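Local coordinates for GGDEF and EAL domain-containing protein (Vibrio cholerae O1 str. 2010EL-1786, PDB 6PWK) that binds the second messenger c-di-GMP and, as a LapD-type receptor with GGDEF and EAL domains, probably links its level to control of large adhesins and biofilm formation, at residues A[334-339]-A[354-359]; A[387-392]-A[404-409]. All coordinates share one frame; numbering follows the deposited sequence.

Interaction 1: residues A[334-339]-A[354-359]; sequences DNYGRN and VKLDYL. With MG (magnesium ion), chain E; C2E (9,9'-[(2R,3R,3aS,5S,7aR,9R,10R,10aS,12S,14aR)-3,5,10,12-tetrahydroxy-5,12-dioxidooctahydro-2H,7H-difuro[3,2-d:3',2'-j][1,3,7,9,2,8]tetraoxadiphosphacyclododecine-2,9-diyl]bis(2-amino-1,9-dihydro-6H-purin-6-one)), chain C.
Tyr-336 pairs with Leu-356 in a parallel bridge between neighbouring strands of the EAL domain, a TIM-like barrel; helix 345-349 completes their beta-alpha-beta unit. Tyr-336 N donates to Lys-355 O at 3.1 Å, and its O accepts from Asp-357 N at 2.7 Å. Its CG lies anti to the backbone N (chi1 177°), and Val-354 CB stands over one ring face in a CH-pi contact, 3.9 Å from the centroid. Leu-356 CD2 meets ring atom CD2 obliquely. Tyrosine suits this buried place: its ring packs on aliphatic groups and OH bonds to Ile-376 O. Tyr-336 is the second residue of a type II turn, Asn-335 to Arg-338, whose third, Gly-337, has the positive phi (97°) that glycine adopts readily, a CB there running into Tyr-336 O. Arg-338 grips Asp-357 side-on in a salt bridge, NE to OD2 at 3.0 Å and NH2 to OD1 at 3.2 Å, two oxygens matching two nitrogens and the charge of a buried aspartate being met. The nitrogens come from above the carboxylate, the two planes being 52° apart. Where the chain turns a corner, Asp-334 chelates the magnesium ion, OD1 at 2.4 Å and OD2 at 2.3 Å.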
loop_
_atom_site.group_PDB
_atom_site.type_symbol
_atom_site.label_atom_id
_atom_site.label_comp_id
_atom_site.label_asym_id
_atom_site.label_seq_id
_atom_site.Cartn_x
_atom_site.Cartn_y
_atom_site.Cartn_z
ATOM N N ASP A 334 -23.403 2.817 4.066
ATOM C CA ASP A 334 -24.132 2.311 2.908
ATOM C C ASP A 334 -24.534 0.844 3.039
ATOM O O ASP A 334 -25.699 0.502 2.819
ATOM C CB ASP A 334 -23.293 2.516 1.639
ATOM C CG ASP A 334 -24.143 2.586 0.382
ATOM O OD1 ASP A 334 -25.379 2.438 0.482
ATOM O OD2 ASP A 334 -23.572 2.796 -0.710
ATOM N N ASN A 335 -23.592 -0.039 3.369
ATOM C CA ASN A 335 -23.877 -1.463 3.534
ATOM C C ASN A 335 -24.094 -1.830 4.994
ATOM O O ASN A 335 -23.579 -2.846 5.473
ATOM C CB ASN A 335 -22.756 -2.306 2.933
ATOM C CG ASN A 335 -22.782 -2.316 1.420
ATOM O OD1 ASN A 335 -23.837 -2.161 0.806
ATOM N ND2 ASN A 335 -21.617 -2.502 0.808
ATOM N N TYR A 336 -24.865 -1.020 5.716
ATOM C CA TYR A 336 -25.008 -1.193 7.155
ATOM C C TYR A 336 -25.609 -2.550 7.495
ATOM O O TYR A 336 -26.658 -2.931 6.967
ATOM C CB TYR A 336 -25.876 -0.077 7.731
ATOM C CG TYR A 336 -26.123 -0.224 9.209
ATOM C CD1 TYR A 336 -25.063 -0.257 10.098
ATOM C CD2 TYR A 336 -27.410 -0.332 9.716
ATOM C CE1 TYR A 336 -25.274 -0.396 11.446
ATOM C CE2 TYR A 336 -27.633 -0.468 11.074
ATOM C CZ TYR A 336 -26.556 -0.497 11.934
ATOM O OH TYR A 336 -26.753 -0.630 13.290
ATOM N N GLY A 337 -24.937 -3.276 8.386
ATOM C CA GLY A 337 -25.403 -4.561 8.851
ATOM C C GLY A 337 -24.792 -5.758 8.156
ATOM O O GLY A 337 -25.019 -6.889 8.600
ATOM N N ARG A 338 -24.026 -5.549 7.082
ATOM C CA ARG A 338 -23.442 -6.685 6.377
ATOM C C ARG A 338 -22.328 -7.325 7.195
ATOM O O ARG A 338 -22.149 -8.547 7.163
ATOM C CB ARG A 338 -22.925 -6.247 5.007
ATOM C CG ARG A 338 -22.491 -7.401 4.120
ATOM C CD ARG A 338 -22.068 -6.922 2.742
ATOM N NE ARG A 338 -23.199 -6.469 1.938
ATOM C CZ ARG A 338 -23.089 -5.991 0.703
ATOM N NH1 ARG A 338 -21.897 -5.900 0.130
ATOM N NH2 ARG A 338 -24.170 -5.600 0.041
ATOM N N ASN A 339 -21.576 -6.518 7.939
ATOM C CA ASN A 339 -20.544 -7.029 8.836
ATOM C C ASN A 339 -21.057 -6.996 10.275
ATOM O O ASN A 339 -20.556 -6.277 11.140
ATOM C CB ASN A 339 -19.255 -6.230 8.672
ATOM C CG ASN A 339 -18.679 -6.333 7.271
ATOM O OD1 ASN A 339 -18.495 -5.327 6.586
ATOM N ND2 ASN A 339 -18.396 -7.556 6.839
ATOM N N VAL A 354 -27.771 5.541 8.758
ATOM C CA VAL A 354 -27.328 4.211 8.361
ATOM C C VAL A 354 -28.328 3.676 7.345
ATOM O O VAL A 354 -29.528 3.589 7.632
ATOM C CB VAL A 354 -27.189 3.255 9.560
ATOM C CG1 VAL A 354 -25.954 3.606 10.374
ATOM C CG2 VAL A 354 -28.428 3.302 10.446
ATOM N N LYS A 355 -27.843 3.351 6.151
ATOM C CA LYS A 355 -28.664 2.746 5.111
ATOM C C LYS A 355 -28.458 1.238 5.170
ATOM O O LYS A 355 -27.340 0.756 4.967
ATOM C CB LYS A 355 -28.305 3.302 3.734
ATOM C CG LYS A 355 -29.357 3.044 2.668
ATOM C CD LYS A 355 -29.141 3.933 1.451
ATOM C CE LYS A 355 -29.233 5.406 1.821
ATOM N NZ LYS A 355 -29.123 6.293 0.629
ATOM N N LEU A 356 -29.530 0.505 5.462
ATOM C CA LEU A 356 -29.424 -0.927 5.704
ATOM C C LEU A 356 -28.881 -1.658 4.483
ATOM O O LEU A 356 -29.057 -1.227 3.340
ATOM C CB LEU A 356 -30.787 -1.504 6.083
ATOM C CG LEU A 356 -31.324 -1.165 7.472
ATOM C CD1 LEU A 356 -32.773 -1.607 7.601
ATOM C CD2 LEU A 356 -30.467 -1.821 8.539
ATOM N N ASP A 357 -28.200 -2.771 4.742
ATOM C CA ASP A 357 -27.808 -3.679 3.674
ATOM C C ASP A 357 -29.052 -4.163 2.941
ATOM O O ASP A 357 -30.030 -4.586 3.566
ATOM C CB ASP A 357 -27.024 -4.859 4.254
ATOM C CG ASP A 357 -26.428 -5.760 3.185
ATOM O OD1 ASP A 357 -26.662 -5.515 1.982
ATOM O OD2 ASP A 357 -25.716 -6.718 3.552
ATOM N N TYR A 358 -29.018 -4.093 1.609
ATOM C CA TYR A 358 -30.186 -4.470 0.822
ATOM C C TYR A 358 -30.506 -5.955 0.917
ATOM O O TYR A 358 -31.590 -6.362 0.486
ATOM C CB TYR A 358 -29.993 -4.067 -0.642
ATOM C CG TYR A 358 -29.093 -4.973 -1.457
ATOM C CD1 TYR A 358 -27.718 -4.777 -1.487
ATOM C CD2 TYR A 358 -29.624 -6.007 -2.219
ATOM C CE1 TYR A 358 -26.895 -5.596 -2.241
ATOM C CE2 TYR A 358 -28.812 -6.830 -2.973
ATOM C CZ TYR A 358 -27.449 -6.621 -2.981
ATOM O OH TYR A 358 -26.640 -7.438 -3.733
ATOM N N LEU A 359 -29.601 -6.766 1.466
ATOM C CA LEU A 359 -29.901 -8.171 1.705
ATOM C C LEU A 359 -30.929 -8.371 2.810
ATOM O O LEU A 359 -31.415 -9.495 2.981
ATOM C CB LEU A 359 -28.618 -8.932 2.043
ATOM C CG LEU A 359 -27.609 -9.068 0.901
ATOM C CD1 LEU A 359 -26.380 -9.830 1.360
ATOM C CD2 LEU A 359 -28.254 -9.756 -0.289
HETATM MG MG MG E . -25.460 3.706 -1.585
HETATM P P1 C2E C . -25.953 1.131 -4.034
HETATM O O2P C2E C . -25.431 2.097 -3.004
HETATM O O1P C2E C . -26.563 0.010 -3.240
HETATM O "O5'" C2E C . -27.200 1.765 -4.885
HETATM C "C5'" C2E C . -28.383 1.040 -4.950
HETATM C "C4'" C2E C . -28.347 0.248 -6.286
HETATM O "O4'" C2E C . -29.375 -0.543 -6.374
HETATM C "C3'" C2E C . -28.509 1.192 -7.491
HETATM O "O3'" C2E C . -28.158 0.490 -8.583
HETATM C "C2'" C2E C . -30.034 1.371 -7.506
HETATM O "O2'" C2E C . -30.475 1.904 -8.827
HETATM C "C1'" C2E C . -30.392 0.120 -7.437
HETATM N N9 C2E C . -31.697 -0.255 -6.958
HETATM C C8 C2E C . -32.068 0.919 -6.390
HETATM N N7 C2E C . -33.306 0.724 -5.868
HETATM C C5 C2E C . -33.676 -0.530 -6.099
HETATM C C6 C2E C . -34.930 -1.358 -5.766
HETATM O O6 C2E C . -35.849 -0.892 -5.182
HETATM N N1 C2E C . -35.004 -2.729 -6.172
HETATM C C2 C2E C . -33.925 -3.362 -6.885
HETATM N N2 C2E C . -33.946 -4.755 -7.321
HETATM N N3 C2E C . -32.754 -2.552 -7.179
HETATM C C4 C2E C . -32.668 -1.128 -6.767
HETATM P P11 C2E C . -27.045 1.282 -9.526
HETATM O O21 C2E C . -27.484 2.537 -10.233
HETATM O O11 C2E C . -26.666 0.320 -10.623
HETATM O O5A C2E C . -25.775 1.429 -8.481
HETATM C C5A C2E C . -25.117 0.210 -8.267
HETATM C C4A C2E C . -23.931 0.424 -7.416
HETATM O O4A C2E C . -23.040 1.116 -8.075
HETATM C C3A C2E C . -24.338 1.318 -6.048
HETATM O O3A C2E C . -24.773 0.401 -4.939
HETATM C C2A C2E C . -23.320 1.918 -5.728
HETATM O O2A C2E C . -22.496 1.079 -4.786
HETATM C C1A C2E C . -22.528 2.174 -7.124
HETATM N N91 C2E C . -22.766 3.384 -7.574
HETATM C C81 C2E C . -23.824 3.852 -8.254
HETATM N N71 C2E C . -23.582 5.157 -8.478
HETATM C C51 C2E C . -22.404 5.468 -7.944
HETATM C C61 C2E C . -21.620 6.774 -7.883
HETATM O O61 C2E C . -22.085 7.734 -8.385
HETATM N N11 C2E C . -20.347 6.838 -7.233
HETATM C C21 C2E C . -19.792 5.660 -6.626
HETATM N N21 C2E C . -18.497 5.729 -5.966
HETATM N N31 C2E C . -20.555 4.413 -6.688
HETATM C C41 C2E C . -21.882 4.356 -7.370
#

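Interaction 2: residues A[387-392]-A[404-409]. With C2E (9,9'-[(2R,3R,3aS,5S,7aR,9R,10R,10aS,12S,14aR)-3,5,10,12-tetrahydroxy-5,12-dioxidooctahydro-2H,7H-difuro[3,2-d:3',2'-j][1,3,7,9,2,8]tetraoxadiphosphacyclododecine-2,9-diyl]bis(2-amino-1,9-dihydro-6H-purin-6-one)), chain C.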
loop_
_atom_site.group_PDB
_atom_site.type_symbol
_atom_site.label_atom_id
_atom_site.label_comp_id
_atom_site.label_asym_id
_atom_site.label_seq_id
_atom_site.Cartn_x
_atom_site.Cartn_y
_atom_site.Cartn_z
ATOM N N THR A 387 -32.171 5.548 10.547
ATOM C CA THR A 387 -32.050 4.294 9.820
ATOM C C THR A 387 -32.829 4.377 8.515
ATOM O O THR A 387 -33.948 4.899 8.479
ATOM C CB THR A 387 -32.561 3.113 10.647
ATOM O OG1 THR A 387 -33.960 3.281 10.906
ATOM C CG2 THR A 387 -31.808 3.023 11.963
ATOM N N ILE A 388 -32.232 3.860 7.446
ATOM C CA ILE A 388 -32.821 3.902 6.113
ATOM C C ILE A 388 -32.826 2.488 5.551
ATOM O O ILE A 388 -31.767 1.861 5.431
ATOM C CB ILE A 388 -32.056 4.851 5.176
ATOM C CG1 ILE A 388 -31.984 6.259 5.775
ATOM C CG2 ILE A 388 -32.699 4.871 3.796
ATOM C CD1 ILE A 388 -31.228 7.253 4.920
ATOM N N ALA A 389 -34.011 1.986 5.213
ATOM C CA ALA A 389 -34.116 0.721 4.504
ATOM C C ALA A 389 -33.792 0.928 3.030
ATOM O O ALA A 389 -34.096 1.971 2.448
ATOM C CB ALA A 389 -35.513 0.123 4.659
ATOM N N SER A 390 -33.172 -0.083 2.426
ATOM C CA SER A 390 -32.573 0.055 1.107
ATOM C C SER A 390 -33.175 -0.942 0.129
ATOM O O SER A 390 -33.393 -2.110 0.468
ATOM C CB SER A 390 -31.051 -0.140 1.178
ATOM O OG SER A 390 -30.454 -0.036 -0.102
ATOM N N ARG A 391 -33.435 -0.461 -1.090
ATOM C CA ARG A 391 -33.853 -1.298 -2.217
ATOM C C ARG A 391 -35.155 -2.045 -1.916
ATOM O O ARG A 391 -35.283 -3.247 -2.154
ATOM C CB ARG A 391 -32.729 -2.256 -2.624
ATOM C CG ARG A 391 -31.757 -1.618 -3.611
ATOM C CD ARG A 391 -30.288 -1.903 -3.332
ATOM N NE ARG A 391 -29.802 -3.087 -4.034
ATOM C CZ ARG A 391 -28.549 -3.244 -4.451
ATOM N NH1 ARG A 391 -27.655 -2.287 -4.245
ATOM N NH2 ARG A 391 -28.192 -4.352 -5.083
ATOM N N VAL A 392 -36.134 -1.304 -1.404
ATOM C CA VAL A 392 -37.449 -1.857 -1.094
ATOM C C VAL A 392 -38.271 -1.898 -2.377
ATOM O O VAL A 392 -38.511 -0.861 -3.008
ATOM C CB VAL A 392 -38.155 -1.030 -0.011
ATOM C CG1 VAL A 392 -39.378 -1.773 0.509
ATOM C CG2 VAL A 392 -37.195 -0.707 1.122
ATOM N N HIS A 404 -39.701 -3.274 12.322
ATOM C CA HIS A 404 -38.392 -2.992 12.897
ATOM C C HIS A 404 -38.141 -1.495 13.060
ATOM O O HIS A 404 -36.982 -1.069 13.092
ATOM C CB HIS A 404 -37.297 -3.631 12.043
ATOM C CG HIS A 404 -37.350 -5.126 12.021
ATOM N ND1 HIS A 404 -38.424 -5.824 11.513
ATOM C CD2 HIS A 404 -36.468 -6.055 12.453
ATOM C CE1 HIS A 404 -38.199 -7.121 11.631
ATOM N NE2 HIS A 404 -37.018 -7.288 12.199
ATOM N N PHE A 405 -39.208 -0.705 13.183
ATOM C CA PHE A 405 -39.168 0.749 13.377
ATOM C C PHE A 405 -38.074 1.418 12.541
ATOM O O PHE A 405 -37.202 2.121 13.049
ATOM C CB PHE A 405 -39.031 1.115 14.860
ATOM C CG PHE A 405 -38.072 0.250 15.632
ATOM C CD1 PHE A 405 -36.720 0.556 15.683
ATOM C CD2 PHE A 405 -38.525 -0.862 16.326
ATOM C CE1 PHE A 405 -35.841 -0.237 16.394
ATOM C CE2 PHE A 405 -37.653 -1.660 17.037
ATOM C CZ PHE A 405 -36.308 -1.346 17.073
ATOM N N ILE A 406 -38.148 1.201 11.230
ATOM C CA ILE A 406 -37.274 1.900 10.292
ATOM C C ILE A 406 -37.887 3.259 9.980
ATOM O O ILE A 406 -39.084 3.359 9.689
ATOM C CB ILE A 406 -37.069 1.072 9.014
ATOM C CG1 ILE A 406 -36.598 -0.340 9.367
ATOM C CG2 ILE A 406 -36.070 1.751 8.089
ATOM C CD1 ILE A 406 -35.309 -0.374 10.159
ATOM N N GLU A 407 -37.068 4.311 10.040
ATOM C CA GLU A 407 -37.600 5.665 9.926
ATOM C C GLU A 407 -37.932 6.026 8.482
ATOM O O GLU A 407 -39.057 6.446 8.185
ATOM C CB GLU A 407 -36.611 6.671 10.525
ATOM C CG GLU A 407 -36.620 6.698 12.048
ATOM C CD GLU A 407 -35.871 7.886 12.622
ATOM O OE1 GLU A 407 -34.695 8.088 12.255
ATOM O OE2 GLU A 407 -36.467 8.625 13.436
ATOM N N VAL A 408 -36.971 5.877 7.570
ATOM C CA VAL A 408 -37.166 6.262 6.179
ATOM C C VAL A 408 -36.856 5.068 5.284
ATOM O O VAL A 408 -36.095 4.166 5.654
ATOM C CB VAL A 408 -36.309 7.498 5.796
ATOM C CG1 VAL A 408 -35.655 8.100 7.029
ATOM C CG2 VAL A 408 -35.268 7.166 4.747
ATOM N N PHE A 409 -37.471 5.059 4.100
ATOM C CA PHE A 409 -37.379 3.943 3.170
ATOM C C PHE A 409 -36.968 4.445 1.794
ATOM O O PHE A 409 -37.228 5.595 1.429
ATOM C CB PHE A 409 -38.715 3.189 3.074
ATOM C CG PHE A 409 -39.268 2.763 4.404
ATOM C CD1 PHE A 409 -39.997 3.647 5.184
ATOM C CD2 PHE A 409 -39.060 1.477 4.875
ATOM C CE1 PHE A 409 -40.503 3.258 6.409
ATOM C CE2 PHE A 409 -39.567 1.082 6.098
ATOM C CZ PHE A 409 -40.288 1.974 6.865
HETATM P P1 C2E C . -25.953 1.131 -4.034
HETATM O O2P C2E C . -25.431 2.097 -3.004
HETATM O O1P C2E C . -26.563 0.010 -3.240
HETATM O "O5'" C2E C . -27.200 1.765 -4.885
HETATM C "C5'" C2E C . -28.383 1.040 -4.950
HETATM C "C4'" C2E C . -28.347 0.248 -6.286
HETATM O "O4'" C2E C . -29.375 -0.543 -6.374
HETATM C "C3'" C2E C . -28.509 1.192 -7.491
HETATM O "O3'" C2E C . -28.158 0.490 -8.583
HETATM C "C2'" C2E C . -30.034 1.371 -7.506
HETATM O "O2'" C2E C . -30.475 1.904 -8.827
HETATM C "C1'" C2E C . -30.392 0.120 -7.437
HETATM N N9 C2E C . -31.697 -0.255 -6.958
HETATM C C8 C2E C . -32.068 0.919 -6.390
HETATM N N7 C2E C . -33.306 0.724 -5.868
HETATM C C5 C2E C . -33.676 -0.530 -6.099
HETATM C C6 C2E C . -34.930 -1.358 -5.766
HETATM O O6 C2E C . -35.849 -0.892 -5.182
HETATM N N1 C2E C . -35.004 -2.729 -6.172
HETATM C C2 C2E C . -33.925 -3.362 -6.885
HETATM N N2 C2E C . -33.946 -4.755 -7.321
HETATM N N3 C2E C . -32.754 -2.552 -7.179
HETATM C C4 C2E C . -32.668 -1.128 -6.767
HETATM P P11 C2E C . -27.045 1.282 -9.526
HETATM O O21 C2E C . -27.484 2.537 -10.233
HETATM O O11 C2E C . -26.666 0.320 -10.623
HETATM O O5A C2E C . -25.775 1.429 -8.481
HETATM C C5A C2E C . -25.117 0.210 -8.267
HETATM C C4A C2E C . -23.931 0.424 -7.416
HETATM O O4A C2E C . -23.040 1.116 -8.075
HETATM C C3A C2E C . -24.338 1.318 -6.048
HETATM O O3A C2E C . -24.773 0.401 -4.939
HETATM C C2A C2E C . -23.320 1.918 -5.728
HETATM O O2A C2E C . -22.496 1.079 -4.786
HETATM C C1A C2E C . -22.528 2.174 -7.124
HETATM N N91 C2E C . -22.766 3.384 -7.574
HETATM C C81 C2E C . -23.824 3.852 -8.254
HETATM N N71 C2E C . -23.582 5.157 -8.478
HETATM C C51 C2E C . -22.404 5.468 -7.944
HETATM C C61 C2E C . -21.620 6.774 -7.883
HETATM O O61 C2E C . -22.085 7.734 -8.385
HETATM N N11 C2E C . -20.347 6.838 -7.233
HETATM C C21 C2E C . -19.792 5.660 -6.626
HETATM N N21 C2E C . -18.497 5.729 -5.966
HETATM N N31 C2E C . -20.555 4.413 -6.688
HETATM C C41 C2E C . -21.882 4.356 -7.370
#
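The parallel strand pair of a beta-alpha-beta unit, strand 386-389, helix 395-402 and strand 408-409, pairs Ile-388 with Val-408. Ala-389 N donates to Val-408 O at 3.0 Å, while the return bond, Val-408 N to Thr-387 O at 3.3 Å, is weak. A second weak bond comes from a side chain: Thr-387 OG1 accepts from Glu-407 N at 3.4 Å. With chi1 63° OG1 lies between the backbone N and the carbonyl carbon, on the side of Glu-407, the residue before strand 408-409; threonine supplies a hydroxyl there yet keeps the beta-branched shape that suits a strand.

On one face of the sheet the beta-branched Ile-388 and Val-408 cross obliquely, Val-408 CG2 touching Ile-388 CG1 at 3.6 Å and also its CG2. On the other, the small Ala-389 sets its CB against Ile-406 CG2 and Phe-409 CD2, and Leu-401 of helix 395-402 packs on the same alanine. Strand 408-409 also runs antiparallel beside strand 200-209, so this pairing helps close the curled sheet of the TIM-like EAL barrel.

Past the strand the chain turns to the ligand. Arg-391 CG lies 3.3 Å from C4 and C5 of a guanine of c-di-GMP; bends at chi2 and chi3 then carry CD and NE on past the sugar. The sugar atom O4' lies 3.0 Å above one guanidinium face, off centre, whereas the phosphate oxygen O1P lies at the edge, in plane. Arg-391 NH1 donates to that O1P at 2.7 Å, in a bond weakened by its 122° angle at the hydrogen.

Overall arrangement
Interactions 1 and 2, with centres about 10 Å apart, are successive strand pairs of one sheet. Strands 353-356 and 386-389 join them through two probable hydrogen bonds, Leu-356 N to Ile-388 O at 2.6 Å and Ile-388 N to Val-354 O at 2.7 Å. Both converge on one phosphate of c-di-GMP: the magnesium ion held by Asp-334 takes O2P at 2.1 Å, and Arg-391 addresses O1P of the same group. Tyr-358 and Arg-391 form a cation-pi pair between the contacts, Tyr-358 CZ lying 3.2 Å from Arg-391 NH2. Glu-218, Asn-272 and Glu-304 complete the protein ligands of the metal, and Lys-355 forms salt bridges to Glu-218 and Glu-304.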